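Local coordinates for glycerate dehydrogenase/glyoxylate reductase (Thermus thermophilus, PDB 2CUK), which probably reduces glyoxylate and hydroxypyruvate with NAD(P)H, as a member of the D-isomer-specific 2-hydroxyacid dehydrogenase family, at residues D141-G153 with F166-L180. Sequence-based numbering, arbitrary orientation.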
loop_
_atom_site.group_PDB
_atom_site.type_symbol
_atom_site.label_atom_id
_atom_site.label_comp_id
_atom_site.label_asym_id
_atom_site.label_seq_id
_atom_site.Cartn_x
_atom_site.Cartn_y
_atom_site.Cartn_z
ATOM N N ASP A 141 2.107 -12.774 5.676
ATOM C CA ASP A 141 3.445 -12.471 5.187
ATOM C C ASP A 141 3.376 -12.891 3.720
ATOM O O ASP A 141 2.878 -13.974 3.412
ATOM C CB ASP A 141 4.493 -13.312 5.921
ATOM C CG ASP A 141 4.750 -12.824 7.332
ATOM O OD1 ASP A 141 5.346 -11.739 7.487
ATOM O OD2 ASP A 141 4.354 -13.518 8.287
ATOM N N LEU A 142 3.869 -12.049 2.819
ATOM C CA LEU A 142 3.812 -12.345 1.390
ATOM C C LEU A 142 4.917 -13.247 0.855
ATOM O O LEU A 142 4.751 -13.890 -0.178
ATOM C CB LEU A 142 3.813 -11.037 0.594
ATOM C CG LEU A 142 2.646 -10.085 0.873
ATOM C CD1 LEU A 142 2.808 -8.817 0.033
ATOM C CD2 LEU A 142 1.335 -10.779 0.553
ATOM N N GLN A 143 6.042 -13.293 1.556
ATOM C CA GLN A 143 7.181 -14.095 1.127
ATOM C C GLN A 143 6.849 -15.569 0.893
ATOM O O GLN A 143 6.368 -16.263 1.789
ATOM C CB GLN A 143 8.312 -13.959 2.146
ATOM C CG GLN A 143 8.883 -12.536 2.243
ATOM C CD GLN A 143 7.826 -11.486 2.571
ATOM O OE1 GLN A 143 7.157 -11.559 3.602
ATOM N NE2 GLN A 143 7.676 -10.500 1.690
ATOM N N GLY A 144 7.102 -16.035 -0.325
ATOM C CA GLY A 144 6.838 -17.421 -0.660
ATOM C C GLY A 144 5.439 -17.694 -1.179
ATOM O O GLY A 144 5.191 -18.763 -1.732
ATOM N N LEU A 145 4.518 -16.749 -1.000
ATOM C CA LEU A 145 3.155 -16.941 -1.482
ATOM C C LEU A 145 3.095 -16.816 -2.995
ATOM O O LEU A 145 3.947 -16.175 -3.616
ATOM C CB LEU A 145 2.199 -15.926 -0.845
ATOM C CG LEU A 145 1.710 -16.232 0.575
ATOM C CD1 LEU A 145 2.887 -16.311 1.532
ATOM C CD2 LEU A 145 0.740 -15.151 1.014
ATOM N N THR A 146 2.076 -17.430 -3.583
ATOM C CA THR A 146 1.908 -17.400 -5.026
ATOM C C THR A 146 0.842 -16.433 -5.518
ATOM O O THR A 146 -0.321 -16.494 -5.105
ATOM C CB THR A 146 1.573 -18.806 -5.572
ATOM O OG1 THR A 146 2.690 -19.677 -5.351
ATOM C CG2 THR A 146 1.263 -18.745 -7.061
ATOM N N LEU A 147 1.253 -15.537 -6.406
ATOM C CA LEU A 147 0.336 -14.580 -7.002
ATOM C C LEU A 147 -0.061 -15.138 -8.362
ATOM O O LEU A 147 0.798 -15.446 -9.192
ATOM C CB LEU A 147 1.010 -13.220 -7.190
ATOM C CG LEU A 147 0.219 -12.205 -8.022
ATOM C CD1 LEU A 147 -1.057 -11.814 -7.288
ATOM C CD2 LEU A 147 1.092 -10.968 -8.277
ATOM N N GLY A 148 -1.361 -15.287 -8.571
ATOM C CA GLY A 148 -1.858 -15.792 -9.831
ATOM C C GLY A 148 -2.557 -14.671 -10.566
ATOM O O GLY A 148 -3.535 -14.115 -10.076
ATOM N N LEU A 149 -2.047 -14.334 -11.740
ATOM C CA LEU A 149 -2.620 -13.270 -12.547
ATOM C C LEU A 149 -3.496 -13.849 -13.652
ATOM O O LEU A 149 -3.084 -14.773 -14.348
ATOM C CB LEU A 149 -1.494 -12.437 -13.169
ATOM C CG LEU A 149 -0.499 -11.849 -12.166
ATOM C CD1 LEU A 149 0.790 -11.472 -12.870
ATOM C CD2 LEU A 149 -1.125 -10.646 -11.480
ATOM N N VAL A 150 -4.705 -13.312 -13.796
ATOM C CA VAL A 150 -5.625 -13.751 -14.839
ATOM C C VAL A 150 -5.584 -12.642 -15.879
ATOM O O VAL A 150 -6.245 -11.611 -15.734
ATOM C CB VAL A 150 -7.066 -13.907 -14.313
ATOM C CG1 VAL A 150 -7.990 -14.326 -15.446
ATOM C CG2 VAL A 150 -7.103 -14.934 -13.203
ATOM N N GLY A 151 -4.789 -12.866 -16.923
ATOM C CA GLY A 151 -4.611 -11.875 -17.968
ATOM C C GLY A 151 -3.208 -11.338 -17.759
ATOM O O GLY A 151 -2.878 -10.904 -16.655
ATOM N N MET A 152 -2.371 -11.379 -18.792
ATOM C CA MET A 152 -0.996 -10.905 -18.660
ATOM C C MET A 152 -0.570 -9.829 -19.640
ATOM O O MET A 152 0.472 -9.953 -20.282
ATOM C CB MET A 152 -0.011 -12.071 -18.758
ATOM C CG MET A 152 0.331 -12.691 -17.422
ATOM S SD MET A 152 1.039 -11.507 -16.256
ATOM C CE MET A 152 2.665 -12.170 -16.031
ATOM N N GLY A 153 -1.374 -8.778 -19.753
ATOM C CA GLY A 153 -1.025 -7.683 -20.637
ATOM C C GLY A 153 0.045 -6.860 -19.944
ATOM O O GLY A 153 0.732 -7.367 -19.058
ATOM N N PHE A 166 8.637 -8.530 -3.552
ATOM C CA PHE A 166 8.141 -8.796 -2.202
ATOM C C PHE A 166 8.349 -10.272 -1.851
ATOM O O PHE A 166 7.848 -10.761 -0.835
ATOM C CB PHE A 166 6.652 -8.446 -2.098
ATOM C CG PHE A 166 6.372 -6.968 -2.080
ATOM C CD1 PHE A 166 6.192 -6.293 -0.873
ATOM C CD2 PHE A 166 6.274 -6.253 -3.267
ATOM C CE1 PHE A 166 5.916 -4.927 -0.850
ATOM C CE2 PHE A 166 5.999 -4.885 -3.256
ATOM C CZ PHE A 166 5.818 -4.223 -2.044
ATOM N N GLY A 167 9.079 -10.981 -2.708
ATOM C CA GLY A 167 9.347 -12.387 -2.462
ATOM C C GLY A 167 8.223 -13.330 -2.850
ATOM O O GLY A 167 8.194 -14.476 -2.398
ATOM N N MET A 168 7.297 -12.862 -3.682
ATOM C CA MET A 168 6.183 -13.695 -4.109
ATOM C C MET A 168 6.537 -14.503 -5.346
ATOM O O MET A 168 7.408 -14.118 -6.123
ATOM C CB MET A 168 4.950 -12.840 -4.435
ATOM C CG MET A 168 4.336 -12.128 -3.243
ATOM S SD MET A 168 2.703 -11.489 -3.639
ATOM C CE MET A 168 1.709 -12.967 -3.454
ATOM N N ARG A 169 5.854 -15.629 -5.518
ATOM C CA ARG A 169 6.056 -16.411 -6.695
ATOM C C ARG A 169 4.947 -16.062 -7.639
ATOM O O ARG A 169 3.852 -15.691 -7.237
ATOM C CB ARG A 169 5.970 -17.889 -6.312
ATOM C CG ARG A 169 7.325 -18.462 -5.892
ATOM C CD ARG A 169 7.211 -19.377 -4.668
ATOM N NE ARG A 169 7.045 -20.774 -5.080
ATOM C CZ ARG A 169 7.841 -21.691 -4.497
ATOM N NH1 ARG A 169 8.730 -21.319 -3.592
ATOM N NH2 ARG A 169 7.705 -22.982 -4.813
ATOM N N VAL A 170 5.227 -16.093 -8.937
ATOM C CA VAL A 170 4.230 -15.675 -9.912
ATOM C C VAL A 170 3.843 -16.733 -10.941
ATOM O O VAL A 170 4.697 -17.430 -11.486
ATOM C CB VAL A 170 4.707 -14.421 -10.673
ATOM C CG1 VAL A 170 3.682 -14.037 -11.739
ATOM C CG2 VAL A 170 4.920 -13.271 -9.697
ATOM N N VAL A 171 2.543 -16.839 -11.192
ATOM C CA VAL A 171 2.003 -17.766 -12.182
ATOM C C VAL A 171 0.912 -16.987 -12.897
ATOM O O VAL A 171 0.474 -15.941 -12.405
ATOM C CB VAL A 171 1.395 -19.037 -11.529
ATOM C CG1 VAL A 171 2.453 -19.761 -10.716
ATOM C CG2 VAL A 171 0.209 -18.661 -10.655
ATOM N N TYR A 172 0.467 -17.466 -14.051
ATOM C CA TYR A 172 -0.570 -16.733 -14.762
ATOM C C TYR A 172 -1.375 -17.550 -15.751
ATOM O O TYR A 172 -0.970 -18.633 -16.176
ATOM C CB TYR A 172 0.049 -15.535 -15.497
ATOM C CG TYR A 172 0.787 -15.890 -16.775
ATOM C CD1 TYR A 172 0.184 -15.714 -18.025
ATOM C CD2 TYR A 172 2.080 -16.403 -16.736
ATOM C CE1 TYR A 172 0.858 -16.041 -19.206
ATOM C CE2 TYR A 172 2.762 -16.737 -17.906
ATOM C CZ TYR A 172 2.148 -16.553 -19.137
ATOM O OH TYR A 172 2.830 -16.878 -20.293
ATOM N N HIS A 173 -2.536 -17.014 -16.098
ATOM C CA HIS A 173 -3.409 -17.626 -17.080
ATOM C C HIS A 173 -3.783 -16.505 -18.031
ATOM O O HIS A 173 -3.949 -15.362 -17.611
ATOM C CB HIS A 173 -4.676 -18.193 -16.444
ATOM C CG HIS A 173 -5.678 -18.674 -17.448
ATOM N ND1 HIS A 173 -5.439 -19.747 -18.279
ATOM C CD2 HIS A 173 -6.890 -18.186 -17.804
ATOM C CE1 HIS A 173 -6.460 -19.899 -19.105
ATOM N NE2 HIS A 173 -7.354 -18.964 -18.838
ATOM N N ALA A 174 -3.903 -16.828 -19.311
ATOM C CA ALA A 174 -4.270 -15.841 -20.319
ATOM C C ALA A 174 -4.784 -16.601 -21.532
ATOM O O ALA A 174 -4.573 -17.811 -21.645
ATOM C CB ALA A 174 -3.062 -14.992 -20.691
ATOM N N ARG A 175 -5.462 -15.899 -22.434
ATOM C CA ARG A 175 -6.000 -16.560 -23.619
ATOM C C ARG A 175 -4.873 -17.165 -24.473
ATOM O O ARG A 175 -5.063 -18.083 -25.265
ATOM C CB ARG A 175 -6.762 -15.518 -24.440
ATOM C CG ARG A 175 -7.853 -14.776 -23.653
ATOM C CD ARG A 175 -8.725 -15.709 -22.801
ATOM N NE ARG A 175 -8.641 -15.313 -21.389
ATOM C CZ ARG A 175 -9.327 -16.024 -20.485
ATOM N NH1 ARG A 175 -10.069 -17.050 -20.858
ATOM N NH2 ARG A 175 -9.239 -15.694 -19.192
ATOM N N THR A 176 -3.683 -16.569 -24.305
ATOM C CA THR A 176 -2.493 -17.009 -25.016
ATOM C C THR A 176 -1.249 -16.879 -24.140
ATOM O O THR A 176 -1.012 -15.864 -23.497
ATOM C CB THR A 176 -2.339 -16.148 -26.270
ATOM O OG1 THR A 176 -3.500 -16.302 -27.087
ATOM C CG2 THR A 176 -1.110 -16.596 -27.066
ATOM N N PRO A 177 -0.425 -17.946 -24.087
ATOM C CA PRO A 177 0.821 -17.895 -23.351
ATOM C C PRO A 177 1.734 -16.760 -23.844
ATOM O O PRO A 177 1.539 -16.162 -24.894
ATOM C CB PRO A 177 1.484 -19.271 -23.480
ATOM C CG PRO A 177 0.377 -20.256 -23.861
ATOM C CD PRO A 177 -0.616 -19.280 -24.653
ATOM N N LYS A 178 2.768 -16.446 -23.072
ATOM C CA LYS A 178 3.712 -15.403 -23.445
ATOM C C LYS A 178 5.106 -15.795 -22.982
ATOM O O LYS A 178 5.262 -16.505 -21.991
ATOM C CB LYS A 178 3.305 -14.062 -22.825
ATOM C CG LYS A 178 1.968 -13.537 -23.333
ATOM C CD LYS A 178 1.758 -12.077 -22.975
ATOM C CE LYS A 178 0.661 -11.465 -23.837
ATOM N NZ LYS A 178 0.962 -10.057 -24.216
ATOM N N PRO A 179 6.143 -15.344 -23.706
ATOM C CA PRO A 179 7.535 -15.657 -23.366
ATOM C C PRO A 179 7.998 -14.979 -22.077
ATOM O O PRO A 179 8.855 -14.097 -22.099
ATOM C CB PRO A 179 8.298 -15.168 -24.592
ATOM C CG PRO A 179 7.501 -13.967 -25.003
ATOM C CD PRO A 179 6.076 -14.473 -24.892
ATOM N N LEU A 180 7.424 -15.404 -20.958
ATOM C CA LEU A 180 7.767 -14.848 -19.656
ATOM C C LEU A 180 8.311 -15.948 -18.750
ATOM O O LEU A 180 8.003 -17.121 -18.937
ATOM C CB LEU A 180 6.526 -14.210 -19.021
ATOM C CG LEU A 180 5.907 -13.035 -19.784
ATOM C CD1 LEU A 180 4.554 -12.677 -19.178
ATOM C CD2 LEU A 180 6.857 -11.839 -19.741
#
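Met152 and Tyr172 meet where two parallel strands, 146-150 and 169-173, end in the first beta-alpha-beta unit of the Rossmann-type NAD-binding domain. Helix 154-165 makes the crossover, and Gly151 and Gly153 fit a GxGxxG pattern, as in the dinucleotide-binding loop of Rossmann domains, where they probably help to bind NAD. Met152 SD lies 5.0 Å from the Tyr172 ring centroid and 35° off the normal, an oblique Met-aromatic contact, though the Met152 methylene is modelled too close to the ring and the exact pose is doubtful. Met152 CE reaches Leu180 CD1 at 3.7 Å. With chi1 at 77°, Tyr172 CG stands between its own N and carbonyl carbon; the hydroxyl reaches the following loop, where Lys178 N donates to Tyr172 OH in the ring plane (2.8 Å). Replacing Tyr172 with alanine is likely to leave Lys178 N without this acceptor and Phe184 without its edge-to-face partner. On the same face, turned to helix 154-165, the Leu149 and Val170 side chains cross obliquely, CD1 touching CG1. On the other face the Thr146 and Val171 side chains cross nearly at right angles, CG2 against CG2, and Val171 CG2 lies 3.6 Å from Gly148 CA. At the strands' starts Met168, bent at chi3, brings CE against Leu147 CB at 3.8 Å. Beyond it, Gly144 N donates to Gly167 O at 2.8 Å.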